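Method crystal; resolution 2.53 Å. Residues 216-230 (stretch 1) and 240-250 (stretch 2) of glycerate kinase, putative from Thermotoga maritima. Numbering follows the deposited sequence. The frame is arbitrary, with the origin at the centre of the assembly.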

# COMPACT_ATOMS: atom_id res chain seq x y z
N TRP A 216 -2.83 8.40 15.73
CA TRP A 216 -1.48 8.98 15.73
C TRP A 216 -1.59 10.44 16.08
O TRP A 216 -2.45 11.12 15.53
CB TRP A 216 -0.81 8.85 14.37
CG TRP A 216 0.66 9.16 14.44
CD1 TRP A 216 1.29 10.32 14.06
CD2 TRP A 216 1.68 8.29 14.93
NE1 TRP A 216 2.65 10.22 14.28
CE2 TRP A 216 2.91 8.99 14.82
CE3 TRP A 216 1.67 7.00 15.45
CZ2 TRP A 216 4.11 8.44 15.21
CZ3 TRP A 216 2.85 6.45 15.84
CH2 TRP A 216 4.06 7.17 15.73
N PRO A 217 -0.70 10.95 16.95
CA PRO A 217 -0.86 12.35 17.32
C PRO A 217 -0.64 13.29 16.12
O PRO A 217 0.13 12.98 15.20
CB PRO A 217 0.22 12.56 18.41
CG PRO A 217 1.24 11.59 18.11
CD PRO A 217 0.49 10.37 17.61
N ASP A 218 -1.33 14.43 16.16
CA ASP A 218 -1.28 15.43 15.09
C ASP A 218 -0.44 16.60 15.56
O ASP A 218 -0.90 17.39 16.40
CB ASP A 218 -2.70 15.89 14.73
CG ASP A 218 -2.72 17.00 13.68
OD1 ASP A 218 -1.69 17.27 13.03
OD2 ASP A 218 -3.80 17.60 13.50
N SER A 219 0.77 16.71 15.03
CA SER A 219 1.68 17.80 15.43
C SER A 219 1.25 19.16 14.85
O SER A 219 1.58 20.22 15.42
CB SER A 219 3.13 17.48 15.08
OG SER A 219 3.34 17.53 13.69
N SER A 220 0.50 19.15 13.75
CA SER A 220 0.02 20.41 13.16
C SER A 220 -1.08 21.06 13.99
O SER A 220 -1.81 20.40 14.72
CB SER A 220 -0.47 20.21 11.73
OG SER A 220 -1.75 19.60 11.70
N THR A 221 -1.22 22.36 13.82
CA THR A 221 -2.12 23.18 14.62
C THR A 221 -3.28 23.69 13.77
O THR A 221 -3.26 23.60 12.54
CB THR A 221 -1.35 24.38 15.27
OG1 THR A 221 -1.02 25.35 14.28
CG2 THR A 221 -0.07 23.91 15.90
N SER A 222 -4.29 24.23 14.45
CA SER A 222 -5.38 24.96 13.78
C SER A 222 -4.82 26.10 12.93
O SER A 222 -5.24 26.30 11.80
CB SER A 222 -6.36 25.54 14.81
OG SER A 222 -7.00 24.52 15.56
N GLU A 223 -3.86 26.82 13.48
CA GLU A 223 -3.18 27.88 12.75
C GLU A 223 -2.57 27.34 11.45
O GLU A 223 -2.75 27.93 10.39
CB GLU A 223 -2.10 28.55 13.62
CG GLU A 223 -1.52 29.86 13.04
CD GLU A 223 -0.38 30.40 13.88
OE1 GLU A 223 0.03 29.75 14.88
OE2 GLU A 223 0.12 31.49 13.56
N ASP A 224 -1.87 26.22 11.52
CA ASP A 224 -1.30 25.61 10.33
C ASP A 224 -2.40 25.35 9.28
O ASP A 224 -2.25 25.67 8.12
CB ASP A 224 -0.56 24.30 10.67
CG ASP A 224 0.60 24.52 11.61
OD1 ASP A 224 1.30 25.53 11.43
OD2 ASP A 224 0.82 23.70 12.54
N ALA A 225 -3.53 24.80 9.71
CA ALA A 225 -4.59 24.45 8.76
C ALA A 225 -5.11 25.68 8.01
O ALA A 225 -5.25 25.68 6.79
CB ALA A 225 -5.71 23.75 9.46
N LEU A 226 -5.38 26.75 8.76
CA LEU A 226 -5.89 27.99 8.18
C LEU A 226 -4.87 28.71 7.28
O LEU A 226 -5.25 29.31 6.28
CB LEU A 226 -6.34 28.92 9.31
CG LEU A 226 -7.50 28.40 10.17
CD1 LEU A 226 -7.87 29.43 11.25
CD2 LEU A 226 -8.71 28.05 9.33
N LYS A 227 -3.59 28.64 7.63
CA LYS A 227 -2.53 29.20 6.80
C LYS A 227 -2.37 28.46 5.47
O LYS A 227 -2.01 29.07 4.47
CB LYS A 227 -1.21 29.20 7.56
CG LYS A 227 -1.22 30.15 8.72
CD LYS A 227 0.17 30.54 9.17
CE LYS A 227 0.11 31.81 10.02
NZ LYS A 227 -0.47 32.98 9.27
N VAL A 228 -2.63 27.15 5.46
CA VAL A 228 -2.61 26.39 4.21
C VAL A 228 -3.67 26.92 3.25
O VAL A 228 -3.35 27.27 2.12
CB VAL A 228 -2.83 24.91 4.43
CG1 VAL A 228 -3.03 24.20 3.07
CG2 VAL A 228 -1.65 24.33 5.19
N LEU A 229 -4.91 26.96 3.72
CA LEU A 229 -6.04 27.46 2.92
C LEU A 229 -5.80 28.88 2.40
O LEU A 229 -6.04 29.17 1.22
CB LEU A 229 -7.32 27.42 3.74
CG LEU A 229 -7.81 26.03 4.13
CD1 LEU A 229 -9.00 26.14 5.07
CD2 LEU A 229 -8.18 25.21 2.90
N GLU A 230 -5.32 29.76 3.28
CA GLU A 230 -4.93 31.09 2.87
C GLU A 230 -3.82 30.99 1.83
O GLU A 230 -3.89 31.64 0.81
CB GLU A 230 -4.50 31.95 4.07
CG GLU A 230 -3.34 32.92 3.78
CD GLU A 230 -2.94 33.75 5.00
OE1 GLU A 230 -3.72 34.66 5.37
OE2 GLU A 230 -1.83 33.51 5.55
N VAL A 240 -16.74 25.91 8.54
CA VAL A 240 -15.47 25.25 8.36
C VAL A 240 -14.38 25.90 9.21
O VAL A 240 -13.72 25.22 10.01
CB VAL A 240 -15.09 25.19 6.85
CG1 VAL A 240 -13.60 24.92 6.64
CG2 VAL A 240 -15.89 24.11 6.16
N LYS A 241 -14.20 27.20 9.07
CA LYS A 241 -13.17 27.89 9.82
C LYS A 241 -13.26 27.67 11.35
O LYS A 241 -12.24 27.50 11.99
CB LYS A 241 -13.15 29.38 9.46
CG LYS A 241 -12.69 29.63 8.03
CD LYS A 241 -12.31 31.10 7.82
CE LYS A 241 -11.90 31.41 6.39
NZ LYS A 241 -13.09 31.30 5.50
N ARG A 242 -14.47 27.63 11.90
CA ARG A 242 -14.65 27.42 13.34
C ARG A 242 -14.59 25.94 13.76
O ARG A 242 -14.31 25.65 14.92
CB ARG A 242 -15.92 28.13 13.85
CG ARG A 242 -17.23 27.43 13.57
CD ARG A 242 -18.44 28.23 14.13
NE ARG A 242 -18.69 27.95 15.55
CZ ARG A 242 -18.66 28.85 16.54
NH1 ARG A 242 -18.39 30.14 16.30
NH2 ARG A 242 -18.90 28.46 17.80
N ALA A 243 -14.82 25.03 12.83
CA ALA A 243 -14.50 23.61 13.04
C ALA A 243 -12.97 23.40 13.22
O ALA A 243 -12.54 22.65 14.11
CB ALA A 243 -15.01 22.81 11.89
N ILE A 244 -12.18 24.08 12.39
CA ILE A 244 -10.71 23.97 12.38
C ILE A 244 -10.08 24.45 13.69
O ILE A 244 -9.08 23.87 14.14
CB ILE A 244 -10.14 24.72 11.13
CG1 ILE A 244 -10.40 23.87 9.89
CG2 ILE A 244 -8.66 24.99 11.25
CD1 ILE A 244 -10.20 24.59 8.55
N LEU A 245 -10.69 25.45 14.32
CA LEU A 245 -10.25 25.99 15.62
C LEU A 245 -10.21 25.00 16.78
O LEU A 245 -9.65 25.31 17.85
CB LEU A 245 -11.17 27.12 16.05
CG LEU A 245 -11.08 28.49 15.37
CD1 LEU A 245 -12.14 29.35 15.99
CD2 LEU A 245 -9.72 29.11 15.54
N GLN A 246 -10.86 23.85 16.61
CA GLN A 246 -10.79 22.76 17.57
C GLN A 246 -9.48 22.04 17.31
O GLN A 246 -9.28 21.45 16.22
CB GLN A 246 -12.01 21.83 17.43
CG GLN A 246 -13.34 22.61 17.40
CD GLN A 246 -14.58 21.74 17.56
OE1 GLN A 246 -15.55 21.87 16.80
NE2 GLN A 246 -14.54 20.84 18.54
N GLU A 247 -8.57 22.11 18.27
CA GLU A 247 -7.25 21.58 18.09
C GLU A 247 -7.28 20.08 18.22
O GLU A 247 -8.08 19.54 19.00
CB GLU A 247 -6.26 22.20 19.08
CG GLU A 247 -4.82 21.90 18.75
CD GLU A 247 -4.47 22.29 17.33
OE1 GLU A 247 -4.24 23.49 17.10
OE2 GLU A 247 -4.44 21.39 16.46
N THR A 248 -6.40 19.42 17.46
CA THR A 248 -6.30 17.97 17.41
C THR A 248 -5.33 17.51 18.48
O THR A 248 -4.49 18.32 18.90
CB THR A 248 -5.76 17.51 16.06
OG1 THR A 248 -4.53 18.19 15.80
CG2 THR A 248 -6.76 17.84 14.96
N PRO A 249 -5.47 16.26 18.95
CA PRO A 249 -4.61 15.70 20.01
C PRO A 249 -3.12 15.77 19.68
O PRO A 249 -2.71 15.21 18.66
CB PRO A 249 -5.06 14.25 20.12
CG PRO A 249 -5.94 13.99 18.97
CD PRO A 249 -6.51 15.30 18.54
N LYS A 250 -2.35 16.44 20.54
CA LYS A 250 -0.91 16.65 20.34
C LYS A 250 -0.07 15.48 20.88
O LYS A 250 1.08 15.31 20.50
CB LYS A 250 -0.48 18.00 20.95
CG LYS A 250 -1.10 19.25 20.24
CD LYS A 250 -0.48 19.50 18.83
CE LYS A 250 -1.40 20.34 17.91
NZ LYS A 250 -2.43 19.56 17.14

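The contact has a polar part, mainly loop residues with Ser222 at the helix start, and an apolar part where the two helices pack. The helices run at 148° to each other, closer to antiparallel than to parallel, with axes 10.1 Å apart at closest approach.

Lys250 is the hub of the polar part. Its CA-to-CB bond points away from stretch 1, but the end of the side chain comes nearer, and NZ reaches the loop of stretch 1. There Lys250 NZ donates to Asp218 O at 2.8 Å and to Ser220 O at 2.6 Å. Within its own stretch, Lys250 NZ also donates to Thr248 O at 3.0 Å and forms a salt bridge with Glu247 OE2 at 2.8 Å. Lys250 NZ thus has four hydrogen-bond acceptors, three of them backbone carbonyls. With three hydrogens on the ammonium group, at least two of the four must share one. Thr248 OG1 is also 2.8 Å from Lys250 NZ, but the angle is poor and it is not a partner. The carboxylate of Asp218 is not a salt-bridge partner, since Asp218 OD2 lies 4.4 Å from Lys250 NZ.

Asp218 uses both its backbone and its side chain. Asp218 N donates to Pro249 O at 3.0 Å with a nearly straight angle of 166°. Asp218 OD2 accepts from Thr248 OG1 at 2.5 Å, a very short bond. Asp218 OD1 turns to its own loop and accepts from Ser220 N at 3.0 Å and from Ser220 OG at 2.7 Å. It is also hydrogen-bonded elsewhere in the structure.

Both carboxylate oxygens of Glu247 are used. Glu247 OE1 accepts from Ser222 N at 2.8 Å, with an angle of 163°. This satisfies an amide in the first turn of the helix, which has no carbonyl one turn earlier in the helix to bond to. Glu247 OE2 accepts from Thr248 N at 3.0 Å in addition to its salt bridge. It is also hydrogen-bonded elsewhere in the structure. Ser220 O and Glu247 OE2 approach to 3.3 Å, but both are acceptors and no bond forms.

Thr221 caps the same helix: Thr221 OG1 accepts from Asp224 N at 3.0 Å. In return, Asp224 OD2 accepts from Thr221 N at 2.8 Å, and weakly from Thr221 OG1 at 3.0 Å. Ser222 OG donates across the contact to Ile244 O at 2.6 Å.

Ile244 anchors the apolar part. Its side chain sits as a knob among Ser222, Ala225, Leu226 and Leu229. Ile244 CG2 packs against Leu226 CD2 at 3.6 Å and Ala225 CB at 3.7 Å. Ile244 CD1 reaches Leu229 CD1 at 4.0 Å. Ile244 therefore takes part in both, with its carbonyl bonded to Ser222 and its side chain packed against the helix.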